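Side-chain contacts in GTPase activator-like protein (Chaetomium thermophilum, PDB 5HIU), which probably activates a GTPase as the TSC2 component of the tuberous sclerosis complex, this chain being its helical N-terminal part: residues 113-118 and 144-149; 121-126 and 184-189; 257-262 and 315-320. All coordinates share one frame; numbering follows the deposited sequence.

Contact 1 (113-118 and 144-149); sequences KDFCYQ and TLWLNQ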
# COMPACT_ATOMS: atom_id res chain seq x y z
N LYS A 113 -23.92 6.73 11.35
CA LYS A 113 -23.29 7.60 12.35
C LYS A 113 -22.53 6.83 13.43
O LYS A 113 -21.70 7.40 14.11
CB LYS A 113 -24.35 8.46 13.03
CG LYS A 113 -25.11 9.37 12.09
CD LYS A 113 -26.31 9.99 12.80
CE LYS A 113 -25.88 10.85 13.98
NZ LYS A 113 -26.88 11.91 14.29
N ASP A 114 -22.82 5.54 13.58
CA ASP A 114 -22.22 4.71 14.63
C ASP A 114 -20.96 3.94 14.19
O ASP A 114 -20.43 3.15 14.96
CB ASP A 114 -23.25 3.71 15.16
CG ASP A 114 -24.44 4.38 15.80
OD1 ASP A 114 -24.46 5.61 15.93
OD2 ASP A 114 -25.36 3.64 16.18
N PHE A 115 -20.47 4.15 12.99
CA PHE A 115 -19.34 3.35 12.55
C PHE A 115 -18.13 3.42 13.51
O PHE A 115 -17.43 2.43 13.70
CB PHE A 115 -18.95 3.76 11.13
CG PHE A 115 -17.89 2.89 10.51
CD1 PHE A 115 -18.18 1.59 10.12
CD2 PHE A 115 -16.61 3.38 10.30
CE1 PHE A 115 -17.21 0.80 9.54
CE2 PHE A 115 -15.65 2.60 9.71
CZ PHE A 115 -15.94 1.30 9.33
N CYS A 116 -17.89 4.57 14.12
CA CYS A 116 -16.75 4.72 15.01
C CYS A 116 -16.88 3.69 16.13
O CYS A 116 -15.93 2.97 16.43
CB CYS A 116 -16.61 6.15 15.52
SG CYS A 116 -18.03 6.78 16.46
N TYR A 117 -18.08 3.58 16.70
CA TYR A 117 -18.34 2.61 17.74
C TYR A 117 -18.13 1.15 17.30
O TYR A 117 -17.56 0.34 18.04
CB TYR A 117 -19.76 2.81 18.25
CG TYR A 117 -19.95 4.06 19.09
CD1 TYR A 117 -19.34 4.17 20.33
CD2 TYR A 117 -20.77 5.10 18.67
CE1 TYR A 117 -19.50 5.29 21.11
CE2 TYR A 117 -20.95 6.24 19.46
CZ TYR A 117 -20.32 6.32 20.68
OH TYR A 117 -20.47 7.42 21.49
N GLN A 118 -18.59 0.82 16.09
CA GLN A 118 -18.41 -0.54 15.57
C GLN A 118 -16.93 -0.91 15.45
O GLN A 118 -16.52 -1.97 15.91
CB GLN A 118 -19.00 -0.66 14.18
CG GLN A 118 -20.44 -0.30 14.07
CD GLN A 118 -21.02 -0.90 12.84
OE1 GLN A 118 -21.05 -0.26 11.80
NE2 GLN A 118 -21.41 -2.15 12.92
N THR A 144 -12.94 -6.00 4.60
CA THR A 144 -12.96 -5.57 3.23
C THR A 144 -14.21 -4.75 2.96
O THR A 144 -14.17 -3.76 2.25
CB THR A 144 -12.90 -6.77 2.29
OG1 THR A 144 -11.65 -7.45 2.50
CG2 THR A 144 -13.05 -6.33 0.82
N LEU A 145 -15.31 -5.17 3.54
CA LEU A 145 -16.56 -4.45 3.37
C LEU A 145 -16.41 -3.04 3.96
O LEU A 145 -16.59 -2.03 3.29
CB LEU A 145 -17.67 -5.22 4.06
CG LEU A 145 -19.09 -4.67 4.01
CD1 LEU A 145 -19.41 -4.03 2.66
CD2 LEU A 145 -20.05 -5.82 4.34
N TRP A 146 -16.00 -3.01 5.21
CA TRP A 146 -15.80 -1.76 5.92
C TRP A 146 -14.80 -0.80 5.26
O TRP A 146 -14.93 0.41 5.41
CB TRP A 146 -15.34 -2.11 7.34
CG TRP A 146 -16.44 -2.53 8.23
CD1 TRP A 146 -17.74 -2.79 7.89
CD2 TRP A 146 -16.34 -2.74 9.63
NE1 TRP A 146 -18.45 -3.14 9.01
CE2 TRP A 146 -17.61 -3.11 10.08
CE3 TRP A 146 -15.30 -2.63 10.54
CZ2 TRP A 146 -17.87 -3.39 11.40
CZ3 TRP A 146 -15.55 -2.92 11.85
CH2 TRP A 146 -16.83 -3.28 12.28
N LEU A 147 -13.81 -1.33 4.57
CA LEU A 147 -12.85 -0.49 3.87
C LEU A 147 -13.56 0.32 2.82
O LEU A 147 -13.32 1.52 2.68
CB LEU A 147 -11.79 -1.33 3.15
CG LEU A 147 -10.43 -1.47 3.80
CD1 LEU A 147 -9.58 -2.35 2.90
CD2 LEU A 147 -9.78 -0.12 3.99
N ASN A 148 -14.40 -0.37 2.05
CA ASN A 148 -15.16 0.28 1.00
C ASN A 148 -15.99 1.38 1.65
O ASN A 148 -15.86 2.54 1.30
CB ASN A 148 -16.02 -0.75 0.28
CG ASN A 148 -16.69 -0.21 -0.98
OD1 ASN A 148 -16.12 0.54 -1.75
ND2 ASN A 148 -17.92 -0.63 -1.19
N GLN A 149 -16.80 1.00 2.63
CA GLN A 149 -17.61 1.97 3.35
C GLN A 149 -16.74 3.11 3.81
O GLN A 149 -17.03 4.27 3.52
CB GLN A 149 -18.26 1.35 4.57
CG GLN A 149 -19.54 0.56 4.31
CD GLN A 149 -20.23 0.13 5.60
OE1 GLN A 149 -20.06 0.76 6.68
NE2 GLN A 149 -21.02 -0.94 5.51
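F115 and W146 meet because their first torsions send the two rings toward a common point: CG of F115 lies opposite the backbone nitrogen (chi1 -173°), whereas CG of W146 lies beside its own nitrogen and opposite the carbonyl carbon (chi1 -79°). The phenyl ring comes in edge first over one face of the indole, in a T-shaped (edge-to-face) pair with planes at 76° and 5.1 Å between the centroid of the F115 ring and that of the five-membered ring of W146. The leading atom is F115 CE1, which sits 3.6 Å from W146 CD2, over the CG-CD2 side of the five-membered ring. W146 CB lies in the plane of the phenyl ring, 4.0 Å from F115 CZ. The pair joins the first turn of helix 115-126 to helix 139-163 within the α-solenoid of the TSC2 N terminus, and helix 179-198 adds N183 against F115 and L187 against W146. At the far end of the indole, Q118 CB packs 3.9 Å from W146 CH2. The Q118 amide, tilted against the indole, gives its NE2 hydrogen bond to the carbonyl oxygen of L106, so this N-H is engaged by a neighbouring helix. Q149, on the exposed side, reaches its extended chain obliquely to the phenyl ring, with OE1 4.0 Å from F115 CD1.

Contact 2 (121-126 and 184-189); sequences ALEQLT and LSQLFA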
# COMPACT_ATOMS: atom_id res chain seq x y z
N ALA A 121 -15.52 -1.31 18.82
CA ALA A 121 -16.00 -2.56 19.35
C ALA A 121 -15.20 -3.69 18.78
O ALA A 121 -14.66 -4.53 19.52
CB ALA A 121 -17.47 -2.76 19.02
N LEU A 122 -15.10 -3.72 17.46
CA LEU A 122 -14.41 -4.83 16.84
C LEU A 122 -12.95 -4.86 17.29
O LEU A 122 -12.43 -5.90 17.68
CB LEU A 122 -14.51 -4.75 15.32
CG LEU A 122 -13.93 -5.96 14.59
CD1 LEU A 122 -14.55 -7.27 15.06
CD2 LEU A 122 -14.15 -5.80 13.10
N GLU A 123 -12.31 -3.70 17.27
CA GLU A 123 -10.95 -3.56 17.71
C GLU A 123 -10.78 -4.12 19.12
O GLU A 123 -9.84 -4.87 19.36
CB GLU A 123 -10.56 -2.08 17.65
CG GLU A 123 -9.34 -1.66 18.44
CD GLU A 123 -9.17 -0.15 18.42
OE1 GLU A 123 -8.94 0.37 17.31
OE2 GLU A 123 -9.28 0.50 19.49
N GLN A 124 -11.70 -3.78 20.03
CA GLN A 124 -11.64 -4.26 21.40
C GLN A 124 -12.01 -5.71 21.52
O GLN A 124 -11.44 -6.41 22.33
CB GLN A 124 -12.56 -3.46 22.31
CG GLN A 124 -12.13 -2.01 22.47
CD GLN A 124 -10.70 -1.86 23.00
OE1 GLN A 124 -10.34 -2.42 24.04
NE2 GLN A 124 -9.89 -1.09 22.27
N LEU A 125 -12.96 -6.17 20.72
CA LEU A 125 -13.34 -7.58 20.73
C LEU A 125 -12.14 -8.43 20.36
O LEU A 125 -11.88 -9.46 20.98
CB LEU A 125 -14.49 -7.85 19.75
CG LEU A 125 -15.06 -9.27 19.72
CD1 LEU A 125 -15.66 -9.59 21.08
CD2 LEU A 125 -16.08 -9.51 18.62
N THR A 126 -11.42 -7.99 19.34
CA THR A 126 -10.29 -8.76 18.81
C THR A 126 -8.98 -8.47 19.55
O THR A 126 -8.00 -9.18 19.33
CB THR A 126 -10.07 -8.46 17.32
OG1 THR A 126 -9.80 -7.06 17.16
CG2 THR A 126 -11.30 -8.81 16.52
N LEU A 184 -11.07 5.93 9.01
CA LEU A 184 -10.33 5.25 7.96
C LEU A 184 -8.92 4.86 8.43
O LEU A 184 -8.50 3.74 8.26
CB LEU A 184 -10.30 6.15 6.72
CG LEU A 184 -9.61 5.60 5.46
CD1 LEU A 184 -10.30 4.36 4.94
CD2 LEU A 184 -9.54 6.68 4.37
N SER A 185 -8.21 5.77 9.08
CA SER A 185 -6.90 5.39 9.61
C SER A 185 -7.00 4.22 10.52
O SER A 185 -6.22 3.30 10.43
CB SER A 185 -6.30 6.53 10.39
OG SER A 185 -6.16 7.61 9.53
N GLN A 186 -7.96 4.28 11.43
CA GLN A 186 -8.02 3.32 12.49
C GLN A 186 -8.37 1.94 11.95
O GLN A 186 -7.88 0.92 12.46
CB GLN A 186 -9.03 3.76 13.52
CG GLN A 186 -9.02 2.85 14.72
CD GLN A 186 -9.78 3.40 15.89
OE1 GLN A 186 -10.41 4.45 15.79
NE2 GLN A 186 -9.73 2.70 17.01
N LEU A 187 -9.19 1.92 10.90
CA LEU A 187 -9.51 0.71 10.21
C LEU A 187 -8.29 0.12 9.47
O LEU A 187 -8.04 -1.10 9.57
CB LEU A 187 -10.67 0.97 9.23
CG LEU A 187 -11.14 -0.17 8.34
CD1 LEU A 187 -11.65 -1.37 9.12
CD2 LEU A 187 -12.24 0.36 7.45
N PHE A 188 -7.55 0.95 8.74
CA PHE A 188 -6.30 0.50 8.11
C PHE A 188 -5.39 -0.11 9.18
O PHE A 188 -4.85 -1.21 9.00
CB PHE A 188 -5.50 1.67 7.47
CG PHE A 188 -5.99 2.11 6.11
CD1 PHE A 188 -6.09 1.22 5.08
CD2 PHE A 188 -6.27 3.45 5.87
CE1 PHE A 188 -6.50 1.64 3.84
CE2 PHE A 188 -6.69 3.88 4.63
CZ PHE A 188 -6.81 2.97 3.62
N ALA A 189 -5.23 0.58 10.30
CA ALA A 189 -4.44 0.02 11.40
C ALA A 189 -4.99 -1.37 11.76
O ALA A 189 -4.23 -2.30 11.91
CB ALA A 189 -4.44 0.93 12.62
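This contact is a polar bridge across the surface of the α-solenoid, linking two helices, 115-126 and 179-198, that are separated in sequence by helix 139-163. It rests on one pair, E123 and Q186, whose extended side chains reach out from their helices and cross at about a right angle. In both, CG is trans to the backbone nitrogen, as chi1 of 163° in E123 illustrates, and this sends the carboxylate and the amide out into the space between the helices. Q186 NE2 donates to E123 OE1 with an N-H...O angle of 156°; the modelled separation of 2.5 Å between Q186 NE2 and E123 OE1 is very short, and the exact length is therefore doubtful. The carboxylate and amide planes are turned 38° from each other. The second oxygen, E123 OE2, also lies 3.3 Å from Q186 NE2, but at a poor angle, so OE1 is the likelier acceptor. OE2 instead accepts a bent hydrogen bond from the next residue: at 3.3 Å, E123 OE2 offers Q124 NE2 its anti lone pair, the one directed away from OE1, and lies nearly in the Q124 amide plane. Each carboxylate oxygen thus has an amide neighbour, one on its own helix and one, if the short bond is taken as modelled, across the gap. Beneath this polar pair the apolar faces turn to helix 139-163, with L122 on M139, L142 and W146 and L187 on A150, while F188 packs against helix 224-240 and A121, L122 and L125 against helix 96-107.

Contact 3 (257-262 and 315-320); sequences SIHCLV and ALSVLQ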
# COMPACT_ATOMS: atom_id res chain seq x y z
N SER A 257 4.51 3.08 -8.98
CA SER A 257 4.02 4.41 -9.28
C SER A 257 4.16 5.31 -8.06
O SER A 257 4.60 6.44 -8.17
CB SER A 257 2.59 4.31 -9.80
OG SER A 257 2.58 3.62 -11.05
N ILE A 258 3.79 4.82 -6.89
CA ILE A 258 3.91 5.64 -5.68
C ILE A 258 5.37 5.96 -5.47
O ILE A 258 5.74 7.09 -5.16
CB ILE A 258 3.35 4.92 -4.46
CG1 ILE A 258 1.83 4.88 -4.52
CG2 ILE A 258 3.78 5.62 -3.18
CD1 ILE A 258 1.23 3.72 -3.73
N HIS A 259 6.19 4.93 -5.66
CA HIS A 259 7.65 5.03 -5.53
C HIS A 259 8.21 6.16 -6.34
O HIS A 259 9.04 6.93 -5.87
CB HIS A 259 8.29 3.75 -6.02
CG HIS A 259 9.77 3.75 -5.96
ND1 HIS A 259 10.47 3.85 -4.77
CD2 HIS A 259 10.70 3.63 -6.93
CE1 HIS A 259 11.76 3.81 -5.03
NE2 HIS A 259 11.93 3.68 -6.33
N CYS A 260 7.77 6.22 -7.59
CA CYS A 260 8.23 7.24 -8.47
C CYS A 260 7.55 8.56 -8.16
O CYS A 260 8.21 9.53 -7.80
CB CYS A 260 7.96 6.83 -9.91
SG CYS A 260 8.82 7.95 -11.00
N LEU A 261 6.21 8.57 -8.26
CA LEU A 261 5.42 9.81 -8.28
C LEU A 261 5.19 10.48 -6.95
O LEU A 261 4.89 11.65 -6.94
CB LEU A 261 4.04 9.55 -8.91
CG LEU A 261 4.06 8.96 -10.32
CD1 LEU A 261 2.66 8.62 -10.80
CD2 LEU A 261 4.70 9.93 -11.29
N VAL A 262 5.31 9.77 -5.82
CA VAL A 262 5.02 10.36 -4.51
C VAL A 262 6.27 10.37 -3.66
O VAL A 262 6.39 9.63 -2.71
CB VAL A 262 3.88 9.64 -3.76
CG1 VAL A 262 3.55 10.37 -2.46
CG2 VAL A 262 2.65 9.56 -4.64
N ALA A 315 8.73 1.73 -13.27
CA ALA A 315 9.60 0.59 -13.60
C ALA A 315 11.06 1.01 -13.65
O ALA A 315 11.92 0.31 -13.16
CB ALA A 315 9.20 -0.03 -14.93
N LEU A 316 11.32 2.16 -14.26
CA LEU A 316 12.66 2.71 -14.30
C LEU A 316 13.16 2.98 -12.88
O LEU A 316 14.28 2.62 -12.52
CB LEU A 316 12.68 4.02 -15.10
CG LEU A 316 13.08 3.98 -16.59
CD1 LEU A 316 12.53 2.78 -17.35
CD2 LEU A 316 12.65 5.27 -17.26
N SER A 317 12.32 3.63 -12.10
CA SER A 317 12.68 4.04 -10.76
C SER A 317 13.04 2.80 -9.94
O SER A 317 14.06 2.76 -9.25
CB SER A 317 11.48 4.75 -10.11
OG SER A 317 11.86 5.49 -8.97
N VAL A 318 12.18 1.79 -10.03
CA VAL A 318 12.31 0.60 -9.21
C VAL A 318 13.46 -0.23 -9.74
O VAL A 318 14.19 -0.85 -8.96
CB VAL A 318 10.98 -0.21 -9.17
CG1 VAL A 318 11.21 -1.59 -8.60
CG2 VAL A 318 9.94 0.52 -8.34
N LEU A 319 13.63 -0.24 -11.06
CA LEU A 319 14.72 -0.98 -11.69
C LEU A 319 16.07 -0.38 -11.32
O LEU A 319 17.01 -1.10 -11.02
CB LEU A 319 14.56 -1.03 -13.22
CG LEU A 319 13.58 -2.10 -13.70
CD1 LEU A 319 13.19 -1.95 -15.18
CD2 LEU A 319 14.16 -3.48 -13.44
N GLN A 320 16.17 0.93 -11.34
CA GLN A 320 17.42 1.57 -10.98
C GLN A 320 17.79 1.17 -9.57
O GLN A 320 18.94 0.93 -9.28
CB GLN A 320 17.27 3.07 -11.07
CG GLN A 320 18.48 3.84 -10.58
CD GLN A 320 18.37 5.31 -10.91
OE1 GLN A 320 17.85 5.71 -11.97
NE2 GLN A 320 18.85 6.14 -10.00
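H259 projects from the last turn of helix 245-261 toward helix 302-322, its imidazole lying against the side chains of S317 and V318. The ring is carried there by an extended first torsion (chi1 179°), which sets CG opposite the backbone nitrogen and lets the whole imidazole reach beyond its own helix. Its leading side is the CD2-NE2 bond. S317 OG lies 3.0 Å from H259 CD2 and 3.2 Å from H259 NE2, oblique to the ring, so that the hydroxyl sits close to the two atoms alike. The plane of the imidazole runs on toward the backbone of the other helix, with the carbonyl carbon of S317 at the ring's edge. V318 touches the ring with a single branch: CG2, placed beside its own backbone nitrogen, comes within 3.5 Å of H259 CD2, the valine crossing the imidazole at a slant. The histidine therefore has a polar neighbour and a methyl group at the same carbon. One residue on, C260 joins in with its CB, 4.1 Å from S317 CB, and not with its sulfur. The CA atoms of C260 and S317 are 5.9 Å apart, consistent with the small size of both side chains. The segments 257-261 and 315-320 run perpendicular, at 90°, with axes 8.5 Å apart at closest approach. The chain leaves helical geometry at V262, and the carbonyl oxygen of H259 takes a hydrogen bond from Q266 NE2. Around the pair, helix 266-277 meets the histidine with A269 and W270 and the valine with I273, helix 281-294 packs on A315, L316, V318 and L319, and helix 352-366 receives L316, L319 and Q320.

How the contacts relate
From the N terminus, helix 115-126 is the first to be used: contact 1 opens at its start and contact 2 opens near its end. Contact 1 closes on helix 139-163 after 25 intervening residues, whereas contact 2 closes later, on helix 179-198, so the two cross along the chain. Their centres are 9 Å apart and they touch through apolar packing, which unites three successive helices. Contact 3 follows in series, closing a 52-residue loop between helices 245-261 and 302-322 farther along the solenoid. Its centre lies about 33 Å from that of contact 1 and 31 Å from that of contact 2, and it touches neither.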